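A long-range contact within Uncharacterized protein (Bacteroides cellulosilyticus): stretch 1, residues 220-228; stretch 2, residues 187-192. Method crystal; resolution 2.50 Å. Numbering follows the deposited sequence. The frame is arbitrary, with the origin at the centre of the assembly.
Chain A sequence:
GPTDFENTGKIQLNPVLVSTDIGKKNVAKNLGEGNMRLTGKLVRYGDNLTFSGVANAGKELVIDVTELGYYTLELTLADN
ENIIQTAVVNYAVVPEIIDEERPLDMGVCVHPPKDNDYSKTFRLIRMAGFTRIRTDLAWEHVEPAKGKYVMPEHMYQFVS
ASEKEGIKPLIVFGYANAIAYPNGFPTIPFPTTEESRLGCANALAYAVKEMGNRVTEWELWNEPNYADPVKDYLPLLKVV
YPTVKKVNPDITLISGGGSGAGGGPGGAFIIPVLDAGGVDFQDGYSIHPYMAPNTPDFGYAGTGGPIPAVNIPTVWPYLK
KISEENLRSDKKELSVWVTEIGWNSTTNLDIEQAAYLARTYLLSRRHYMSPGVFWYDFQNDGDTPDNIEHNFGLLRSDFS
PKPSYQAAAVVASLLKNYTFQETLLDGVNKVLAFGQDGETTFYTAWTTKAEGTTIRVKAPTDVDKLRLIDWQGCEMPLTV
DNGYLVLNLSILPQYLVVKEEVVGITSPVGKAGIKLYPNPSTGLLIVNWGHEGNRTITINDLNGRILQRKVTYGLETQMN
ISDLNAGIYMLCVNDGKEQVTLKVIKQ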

# COMPACT_ATOMS: atom_id res chain seq x y z
N LEU A 220 -16.40 -8.48 -3.13
CA LEU A 220 -16.98 -9.82 -3.09
C LEU A 220 -15.94 -10.87 -3.50
O LEU A 220 -15.62 -11.01 -4.68
CB LEU A 220 -18.24 -9.88 -3.97
CG LEU A 220 -19.19 -11.10 -3.89
CD1 LEU A 220 -18.55 -12.37 -4.43
CD2 LEU A 220 -19.70 -11.32 -2.47
N TRP A 221 -15.41 -11.57 -2.50
CA TRP A 221 -14.51 -12.72 -2.66
C TRP A 221 -13.08 -12.31 -3.03
O TRP A 221 -12.88 -11.40 -3.83
CB TRP A 221 -15.07 -13.75 -3.66
CG TRP A 221 -14.94 -15.17 -3.20
CD1 TRP A 221 -13.88 -16.00 -3.40
CD2 TRP A 221 -15.90 -15.91 -2.44
NE1 TRP A 221 -14.12 -17.22 -2.81
CE2 TRP A 221 -15.36 -17.19 -2.22
CE3 TRP A 221 -17.17 -15.61 -1.93
CZ2 TRP A 221 -16.04 -18.18 -1.51
CZ3 TRP A 221 -17.85 -16.59 -1.22
CH2 TRP A 221 -17.28 -17.87 -1.01
N ASN A 222 -12.10 -12.99 -2.44
CA ASN A 222 -10.69 -12.75 -2.73
C ASN A 222 -10.15 -13.82 -3.69
O ASN A 222 -10.08 -14.99 -3.34
CB ASN A 222 -9.86 -12.76 -1.45
CG ASN A 222 -8.40 -12.47 -1.71
OD1 ASN A 222 -8.02 -11.34 -1.99
ND2 ASN A 222 -7.56 -13.49 -1.63
N GLU A 223 -9.78 -13.38 -4.89
CA GLU A 223 -9.19 -14.24 -5.93
C GLU A 223 -9.96 -15.54 -6.22
O GLU A 223 -9.43 -16.64 -6.05
CB GLU A 223 -7.73 -14.55 -5.57
CG GLU A 223 -6.87 -13.30 -5.42
CD GLU A 223 -5.38 -13.61 -5.34
OE1 GLU A 223 -5.00 -14.75 -5.01
OE2 GLU A 223 -4.59 -12.68 -5.61
N PRO A 224 -11.23 -15.41 -6.67
CA PRO A 224 -12.01 -16.57 -7.11
C PRO A 224 -11.61 -17.03 -8.52
O PRO A 224 -12.38 -16.89 -9.47
CB PRO A 224 -13.45 -16.05 -7.06
CG PRO A 224 -13.30 -14.60 -7.38
CD PRO A 224 -12.06 -14.19 -6.65
N ASN A 225 -10.40 -17.57 -8.64
CA ASN A 225 -9.87 -18.06 -9.91
C ASN A 225 -10.55 -19.37 -10.30
O ASN A 225 -10.86 -19.60 -11.47
CB ASN A 225 -8.35 -18.25 -9.82
CG ASN A 225 -7.60 -16.94 -9.65
OD1 ASN A 225 -6.99 -16.69 -8.61
ND2 ASN A 225 -7.64 -16.10 -10.67
N TYR A 226 -10.74 -20.23 -9.30
CA TYR A 226 -11.61 -21.41 -9.39
C TYR A 226 -13.03 -21.16 -9.95
O TYR A 226 -13.59 -22.04 -10.61
CB TYR A 226 -11.70 -22.14 -8.03
CG TYR A 226 -11.73 -21.24 -6.80
CD1 TYR A 226 -12.89 -20.57 -6.42
CD2 TYR A 226 -10.58 -21.06 -6.01
CE1 TYR A 226 -12.91 -19.74 -5.30
CE2 TYR A 226 -10.59 -20.23 -4.90
CZ TYR A 226 -11.76 -19.58 -4.55
OH TYR A 226 -11.78 -18.76 -3.44
N ALA A 227 -13.60 -19.98 -9.68
CA ALA A 227 -14.94 -19.62 -10.18
C ALA A 227 -14.88 -18.94 -11.55
O ALA A 227 -14.17 -17.95 -11.72
CB ALA A 227 -15.64 -18.71 -9.18
N ASP A 228 -15.63 -19.47 -12.51
CA ASP A 228 -15.76 -18.87 -13.85
C ASP A 228 -16.53 -17.54 -13.75
O ASP A 228 -17.51 -17.46 -13.01
CB ASP A 228 -16.50 -19.83 -14.80
CG ASP A 228 -16.62 -19.28 -16.21
OD1 ASP A 228 -15.62 -19.31 -16.96
OD2 ASP A 228 -17.72 -18.82 -16.59
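Stretch 2 187-192: TIPFPT

Stretch 2 packs on stretch 1 as one irregular loop against another, an apolar contact built from aromatic rings, prolines and aliphatic side chains, with no hydrogen bond crossing between them. Residues 187-192 form neither helix nor strand. The chain is extended at Ile 188 (phi/psi -143/162°) and Phe 190 (-171/132°), but Pro 189 between them (-78/68°) bends it, and a weak hydrogen bond of 2.8 Å joins Phe 190 N to Ile 188 O. With no regular elements there is no crossing angle to define; the nearest CA pairs, Ile 188 with Tyr 226 and Phe 190 with Ala 227 (CA to CA 6.8 Å in both), advance in the same sense along both chains, but two pairs give no overall direction.

Phe 190 is the centre of the contact and has the largest area covered. Its t rotamer (chi1 -172°) brings the ring between partners from several parts of stretch 1. Ala 227 CB lies over one face, 3.8 Å from the ring centroid and 10° off the normal; a methyl group is compact enough to approach a ring so directly. The edge of Phe 190 meets the face of Trp 221 at a plane angle of 64°, with Phe 190 CD1 3.6 Å from Trp 221 CE2. Pro 224 CB adds a contact of 4.0 Å to Phe 190 CE1.

The flanking prolines offer rigid, apolar rings. Pro 189 CG sits 4.1 Å from the centroid of the Tyr 226 ring, almost exactly on its normal, while Pro 191 CD reaches Trp 221 CH2 at 3.5 Å. Within stretch 1, Trp 221 NE1 donates a hydrogen bond of 2.9 Å to Tyr 226 OH, tying together two rings that receive stretch 2. Ile 188, with chi2 t (175°), extends CD1 to 3.9 Å from Ala 227 CA, its branched aliphatic side chain packing beside the small alanine.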

# COMPACT_ATOMS: atom_id res chain seq x y z
N THR A 187 -19.21 -28.35 -6.70
CA THR A 187 -18.14 -28.37 -7.71
C THR A 187 -16.86 -27.65 -7.24
O THR A 187 -15.76 -28.15 -7.48
CB THR A 187 -18.60 -27.74 -9.04
OG1 THR A 187 -19.26 -26.49 -8.79
CG2 THR A 187 -19.56 -28.67 -9.77
N ILE A 188 -17.01 -26.50 -6.59
CA ILE A 188 -15.89 -25.60 -6.25
C ILE A 188 -16.09 -24.95 -4.87
O ILE A 188 -17.22 -24.92 -4.38
CB ILE A 188 -15.72 -24.50 -7.33
CG1 ILE A 188 -17.05 -23.79 -7.61
CG2 ILE A 188 -15.16 -25.10 -8.61
CD1 ILE A 188 -16.93 -22.62 -8.57
N PRO A 189 -15.01 -24.42 -4.25
CA PRO A 189 -15.17 -23.70 -2.98
C PRO A 189 -15.72 -22.27 -3.20
O PRO A 189 -15.03 -21.28 -2.96
CB PRO A 189 -13.76 -23.72 -2.39
CG PRO A 189 -12.86 -23.74 -3.58
CD PRO A 189 -13.59 -24.51 -4.65
N PHE A 190 -16.97 -22.21 -3.64
CA PHE A 190 -17.63 -20.97 -4.08
C PHE A 190 -19.11 -21.30 -4.28
O PHE A 190 -19.42 -22.31 -4.92
CB PHE A 190 -17.00 -20.49 -5.39
CG PHE A 190 -17.46 -19.12 -5.83
CD1 PHE A 190 -16.80 -17.98 -5.41
CD2 PHE A 190 -18.56 -18.98 -6.69
CE1 PHE A 190 -17.22 -16.72 -5.82
CE2 PHE A 190 -18.98 -17.73 -7.10
CZ PHE A 190 -18.31 -16.59 -6.66
N PRO A 191 -20.03 -20.48 -3.74
CA PRO A 191 -21.45 -20.86 -3.74
C PRO A 191 -22.07 -20.92 -5.14
O PRO A 191 -22.18 -19.90 -5.82
CB PRO A 191 -22.11 -19.76 -2.91
CG PRO A 191 -21.22 -18.58 -3.06
CD PRO A 191 -19.83 -19.15 -3.12
N THR A 192 -22.46 -22.13 -5.56
CA THR A 192 -23.12 -22.37 -6.85
C THR A 192 -24.59 -22.84 -6.76
O THR A 192 -25.24 -22.99 -7.79
CB THR A 192 -22.32 -23.37 -7.71
OG1 THR A 192 -22.08 -24.57 -6.97
CG2 THR A 192 -20.99 -22.76 -8.13